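Local coordinates for protein beta-glucoside phosphorylase BglX (Unidentified, PDB 5VQE) that probably cleaves beta-glucosides by phosphorolysis, passing the glucosyl unit to phosphate, as a phosphorylase of glycoside hydrolase family 3, at residues A61-P66 with A90-R95; N142-P147 with V188-K193. One frame throughout, in Å; residues are numbered along the deposited sequence.

Contact 1: A61-P66 with A90-R95. With G2F (2-deoxy-2-fluoro-alpha-D-glucopyranose), chain B.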
# COMPACT_ATOMS: atom_id res chain seq x y z
N ALA A 61 -6.47 -15.63 -11.06
CA ALA A 61 -6.89 -14.55 -10.18
C ALA A 61 -7.09 -13.28 -10.99
O ALA A 61 -6.65 -13.18 -12.14
CB ALA A 61 -5.86 -14.31 -9.06
N VAL A 62 -7.78 -12.31 -10.38
CA VAL A 62 -7.85 -10.95 -10.88
C VAL A 62 -7.63 -10.00 -9.72
O VAL A 62 -7.80 -10.36 -8.55
CB VAL A 62 -9.19 -10.63 -11.57
CG1 VAL A 62 -9.41 -11.53 -12.76
CG2 VAL A 62 -10.35 -10.76 -10.59
N MET A 63 -7.23 -8.77 -10.05
CA MET A 63 -7.19 -7.67 -9.09
C MET A 63 -8.02 -6.51 -9.61
O MET A 63 -7.89 -6.13 -10.78
CB MET A 63 -5.76 -7.17 -8.84
CG MET A 63 -5.68 -6.22 -7.63
SD MET A 63 -4.29 -5.06 -7.58
CE MET A 63 -4.83 -3.88 -8.81
N TYR A 64 -8.89 -5.97 -8.76
CA TYR A 64 -9.70 -4.81 -9.10
C TYR A 64 -8.90 -3.54 -8.82
O TYR A 64 -8.42 -3.34 -7.70
CB TYR A 64 -11.00 -4.76 -8.30
CG TYR A 64 -11.98 -5.90 -8.53
CD1 TYR A 64 -12.05 -6.54 -9.75
CD2 TYR A 64 -12.84 -6.31 -7.53
CE1 TYR A 64 -12.94 -7.57 -9.96
CE2 TYR A 64 -13.74 -7.35 -7.73
CZ TYR A 64 -13.79 -7.97 -8.95
OH TYR A 64 -14.67 -8.99 -9.17
N ARG A 65 -8.74 -2.70 -9.84
CA ARG A 65 -8.38 -1.31 -9.63
C ARG A 65 -9.53 -0.60 -8.93
O ARG A 65 -10.63 -1.15 -8.82
CB ARG A 65 -8.07 -0.63 -10.95
CG ARG A 65 -6.73 -1.04 -11.57
CD ARG A 65 -5.53 -0.50 -10.78
NE ARG A 65 -5.63 0.93 -10.50
CZ ARG A 65 -5.52 1.88 -11.42
NH1 ARG A 65 -5.33 1.56 -12.70
NH2 ARG A 65 -5.62 3.15 -11.07
N PRO A 66 -9.32 0.62 -8.44
CA PRO A 66 -10.41 1.33 -7.75
C PRO A 66 -11.51 1.77 -8.70
O PRO A 66 -11.32 2.66 -9.53
CB PRO A 66 -9.72 2.54 -7.11
CG PRO A 66 -8.27 2.25 -7.17
CD PRO A 66 -8.06 1.37 -8.36
N ALA A 90 -8.29 -10.12 -5.85
CA ALA A 90 -7.40 -9.31 -5.03
C ALA A 90 -7.73 -7.82 -5.16
O ALA A 90 -8.40 -7.38 -6.09
CB ALA A 90 -5.95 -9.55 -5.43
N CYS A 91 -7.23 -7.06 -4.18
CA CYS A 91 -7.39 -5.61 -4.15
C CYS A 91 -6.30 -5.03 -3.26
O CYS A 91 -5.93 -5.64 -2.24
CB CYS A 91 -8.79 -5.22 -3.65
SG CYS A 91 -9.31 -3.52 -4.04
N ASN A 92 -5.79 -3.84 -3.63
CA ASN A 92 -4.83 -3.10 -2.81
C ASN A 92 -5.59 -2.30 -1.75
O ASN A 92 -5.64 -1.06 -1.76
CB ASN A 92 -4.00 -2.15 -3.67
CG ASN A 92 -2.97 -2.86 -4.53
OD1 ASN A 92 -2.90 -2.66 -5.76
ND2 ASN A 92 -2.14 -3.65 -3.90
N LEU A 93 -6.17 -3.02 -0.78
CA LEU A 93 -6.94 -2.38 0.29
C LEU A 93 -5.98 -1.96 1.40
O LEU A 93 -5.84 -2.60 2.43
CB LEU A 93 -8.02 -3.32 0.80
CG LEU A 93 -9.11 -3.66 -0.23
CD1 LEU A 93 -9.68 -5.03 0.06
CD2 LEU A 93 -10.21 -2.59 -0.22
N GLU A 94 -5.32 -0.82 1.16
CA GLU A 94 -4.21 -0.35 1.98
C GLU A 94 -4.65 0.50 3.16
O GLU A 94 -4.05 0.43 4.23
CB GLU A 94 -3.25 0.44 1.09
CG GLU A 94 -1.99 0.93 1.76
CD GLU A 94 -1.18 1.81 0.81
OE1 GLU A 94 -1.36 3.05 0.84
OE2 GLU A 94 -0.39 1.24 0.02
N ARG A 95 -5.70 1.31 2.99
CA ARG A 95 -6.07 2.35 3.94
C ARG A 95 -7.52 2.25 4.38
O ARG A 95 -8.07 3.21 4.95
CB ARG A 95 -5.81 3.73 3.34
CG ARG A 95 -4.41 3.83 2.77
CD ARG A 95 -4.03 5.23 2.42
NE ARG A 95 -2.68 5.25 1.86
CZ ARG A 95 -1.93 6.34 1.72
NH1 ARG A 95 -2.40 7.53 2.08
NH2 ARG A 95 -0.72 6.21 1.20
C1 G2F B . 3.23 -3.89 -7.28
C2 G2F B . 3.28 -3.00 -6.00
C3 G2F B . 2.42 -3.68 -4.90
C4 G2F B . 0.99 -3.92 -5.47
C5 G2F B . 1.12 -4.80 -6.76
C6 G2F B . -0.30 -5.02 -7.43
O3 G2F B . 2.27 -2.77 -3.84
O4 G2F B . 0.28 -4.69 -4.53
O5 G2F B . 1.91 -4.09 -7.70
O6 G2F B . -0.90 -3.77 -7.61
F2 G2F B . 4.55 -2.89 -5.56
O HOH W 1 -6.67 -1.85 -5.78
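M63 carries CG anti to its backbone N (chi1 -168°), which lays CG 3.3 Å from A90 O and 4.0 Å from A90 CB; the chain runs on extended to SD and bends only at its last torsion (75°), where CE turns off. Just past the end of strand 88-91, the side chain of N92 crosses that of M63 at about a right angle, and SD lies 3.6 Å from O6 of the bound 2-deoxy-2-fluoroglucose. Beneath them the backbones pair in parallel, M63 opposite A90: A90 N donates to V62 O (2.8 Å, 174°) and Y64 N to A90 O (3.1 Å), so one residue is gripped on both its amide and its carbonyl. Strands 61-64 and 88-91 are connected through helix 69-82 in a beta-alpha-beta unit of the TIM-barrel-like domain, and V62 and Y64 turn to that helix, where Y64 OH hydrogen-bonds T76. An alanine in place of M63 would probably open a gap beside A90 and N92 and leave the sugar's O6 without its thioether neighbour. Past the last strand bond, water 1 continues the pairing, donating to Y64 O (3.0 Å) and accepting from N92 N (3.1 Å).

Contact 2: N142-P147 with V188-K193. With G2F (2-deoxy-2-fluoro-alpha-D-glucopyranose), chain B.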
# COMPACT_ATOMS: atom_id res chain seq x y z
N ASN A 142 -11.43 -11.48 -1.94
CA ASN A 142 -11.00 -12.49 -0.99
C ASN A 142 -9.50 -12.48 -0.75
O ASN A 142 -8.98 -13.39 -0.09
CB ASN A 142 -11.46 -13.89 -1.45
CG ASN A 142 -11.02 -14.23 -2.86
OD1 ASN A 142 -9.90 -13.93 -3.29
ND2 ASN A 142 -11.91 -14.90 -3.60
N TRP A 143 -8.79 -11.45 -1.22
CA TRP A 143 -7.33 -11.39 -1.13
C TRP A 143 -6.93 -9.93 -1.09
O TRP A 143 -7.14 -9.21 -2.07
CB TRP A 143 -6.71 -12.10 -2.33
CG TRP A 143 -5.24 -12.35 -2.28
CD1 TRP A 143 -4.39 -12.18 -1.22
CD2 TRP A 143 -4.44 -12.84 -3.35
NE1 TRP A 143 -3.11 -12.53 -1.57
CE2 TRP A 143 -3.11 -12.95 -2.88
CE3 TRP A 143 -4.71 -13.21 -4.68
CZ2 TRP A 143 -2.07 -13.39 -3.69
CZ3 TRP A 143 -3.67 -13.64 -5.48
CH2 TRP A 143 -2.37 -13.74 -4.98
N THR A 144 -6.37 -9.46 0.02
CA THR A 144 -5.84 -8.11 0.08
C THR A 144 -4.32 -8.18 -0.03
O THR A 144 -3.69 -9.01 0.64
CB THR A 144 -6.25 -7.37 1.36
OG1 THR A 144 -5.78 -6.02 1.28
CG2 THR A 144 -5.68 -8.01 2.61
N TYR A 145 -3.77 -7.37 -0.92
CA TYR A 145 -2.33 -7.31 -1.13
C TYR A 145 -1.68 -6.47 -0.03
O TYR A 145 -1.00 -5.48 -0.31
CB TYR A 145 -2.01 -6.72 -2.50
CG TYR A 145 -2.23 -7.61 -3.70
CD1 TYR A 145 -2.11 -9.00 -3.62
CD2 TYR A 145 -2.53 -7.06 -4.94
CE1 TYR A 145 -2.28 -9.80 -4.74
CE2 TYR A 145 -2.70 -7.85 -6.06
CZ TYR A 145 -2.57 -9.21 -5.96
OH TYR A 145 -2.75 -9.98 -7.09
N GLU A 146 -1.94 -6.82 1.22
CA GLU A 146 -1.46 -6.09 2.38
C GLU A 146 -1.36 -7.08 3.54
O GLU A 146 -2.03 -8.11 3.53
CB GLU A 146 -2.42 -4.95 2.76
CG GLU A 146 -3.05 -4.17 1.60
CD GLU A 146 -2.12 -3.17 0.94
OE1 GLU A 146 -1.11 -2.76 1.56
OE2 GLU A 146 -2.42 -2.78 -0.21
N PRO A 147 -0.57 -6.76 4.57
CA PRO A 147 0.09 -5.50 4.93
C PRO A 147 1.51 -5.31 4.41
O PRO A 147 2.26 -6.25 4.14
CB PRO A 147 0.12 -5.56 6.45
CG PRO A 147 0.38 -7.01 6.72
CD PRO A 147 -0.42 -7.75 5.65
N VAL A 188 -10.55 -12.96 4.46
CA VAL A 188 -9.76 -12.38 3.38
C VAL A 188 -8.30 -12.74 3.60
O VAL A 188 -7.75 -12.48 4.68
CB VAL A 188 -9.97 -10.86 3.30
CG1 VAL A 188 -9.00 -10.22 2.30
CG2 VAL A 188 -11.41 -10.55 2.91
N LEU A 189 -7.68 -13.31 2.59
CA LEU A 189 -6.26 -13.63 2.63
C LEU A 189 -5.43 -12.35 2.67
O LEU A 189 -5.79 -11.33 2.06
CB LEU A 189 -5.87 -14.46 1.42
CG LEU A 189 -6.62 -15.76 1.16
CD1 LEU A 189 -6.23 -16.36 -0.20
CD2 LEU A 189 -6.37 -16.76 2.27
N THR A 190 -4.30 -12.40 3.38
CA THR A 190 -3.38 -11.28 3.44
C THR A 190 -2.08 -11.59 2.70
O THR A 190 -1.76 -12.75 2.40
CB THR A 190 -3.05 -10.89 4.89
OG1 THR A 190 -2.27 -11.91 5.50
CG2 THR A 190 -4.33 -10.64 5.69
N THR A 191 -1.33 -10.52 2.43
CA THR A 191 -0.11 -10.56 1.61
C THR A 191 0.93 -9.68 2.28
O THR A 191 0.77 -8.46 2.30
CB THR A 191 -0.38 -10.04 0.20
OG1 THR A 191 -1.56 -10.63 -0.32
CG2 THR A 191 0.82 -10.32 -0.74
N ILE A 192 2.00 -10.27 2.80
CA ILE A 192 3.10 -9.44 3.29
C ILE A 192 3.98 -9.04 2.11
O ILE A 192 4.34 -9.87 1.27
CB ILE A 192 3.90 -10.17 4.39
CG1 ILE A 192 4.33 -11.58 3.95
CG2 ILE A 192 3.08 -10.20 5.68
CD1 ILE A 192 5.19 -12.30 5.01
N LYS A 193 4.32 -7.75 2.05
CA LYS A 193 5.08 -7.15 0.95
C LYS A 193 5.90 -6.00 1.52
O LYS A 193 5.60 -5.51 2.61
CB LYS A 193 4.14 -6.67 -0.17
CG LYS A 193 3.22 -5.50 0.20
CD LYS A 193 2.22 -5.21 -0.93
CE LYS A 193 1.48 -3.90 -0.72
NZ LYS A 193 0.38 -3.67 -1.70
C1 G2F B . 3.23 -3.89 -7.28
C2 G2F B . 3.28 -3.00 -6.00
C3 G2F B . 2.42 -3.68 -4.90
C4 G2F B . 0.99 -3.92 -5.47
C5 G2F B . 1.12 -4.80 -6.76
C6 G2F B . -0.30 -5.02 -7.43
O3 G2F B . 2.27 -2.77 -3.84
O4 G2F B . 0.28 -4.69 -4.53
O5 G2F B . 1.91 -4.09 -7.70
O6 G2F B . -0.90 -3.77 -7.61
F2 G2F B . 4.55 -2.89 -5.56
O HOH W 2 -0.79 -0.98 -1.41
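N142-P147 and V188-K193 run in roughly the same direction, their end-to-end lines 35° apart, and meet in a single backbone bridge between W143 and L189. L189 N donates to N142 O and T144 N to L189 O (2.8 Å). Y145 then centres an inverse gamma turn, and a cis peptide joins E146 to P147; the pairing resumes at this peptide, T191 N donating to E146 O (2.7 Å), and continues with K193 N to P147 O. The contact thus joins strand 143-144 to strand 191-195, with helix 169-184 between them in the chain, as expected of neighbouring strands in a TIM-barrel-like domain.

T191 holds the centre. Its OG1 donates to T144 O (2.8 Å) and takes a weak bond from W143 NE1, and T237 on strand 237-244 engages both OG1 and NE1. Y145 lies side by side with T191; its CE1 stands 3.6 Å above the plane of the W143 ring, over the centre, while T191 OG1 meets the Y145 ring at its edge. K193 sets CG in the crowded position between backbone N and carbonyl carbon (chi1 67°) and is extended from there on. NZ donates to Y145 O (2.7 Å) and reaches E146 OE2 (3.3 Å) in a salt bridge, from above the carboxylate plane. Water 2 bridges the charged pair, donating to E146 OE2 and accepting from K193 NZ.

NZ also donates to G2F O3 and G2F O4, at 3.0 Å each. With the protein supplying a carbonyl and a carboxylate, the ammonium is held in place for two adjacent sugar hydroxyls, and E146, which touches no sugar atom here, acts as a second-shell residue that would help balance its charge.

Contacts 1 and 2 are both buried, neither lying at the surface, and they stand side by side, their centres about 9 Å apart. Both reach one sheet, in which strand 88-91 of contact 1 neighbours strand 143-144 of contact 2: C91 N and O probably hydrogen-bond W143 O and Y145 N. The pairing in contact 1 is regular and its side chains meet the sugar through a thioether and an amide. Contact 2 lies at the edge of that sheet, passing to the next strand with an irregular backbone, and is the more polar, with threonine, tryptophan and a lysine-glutamate pair. Both border the same ligand, so M63, N92, Y145 and K193 line one pocket.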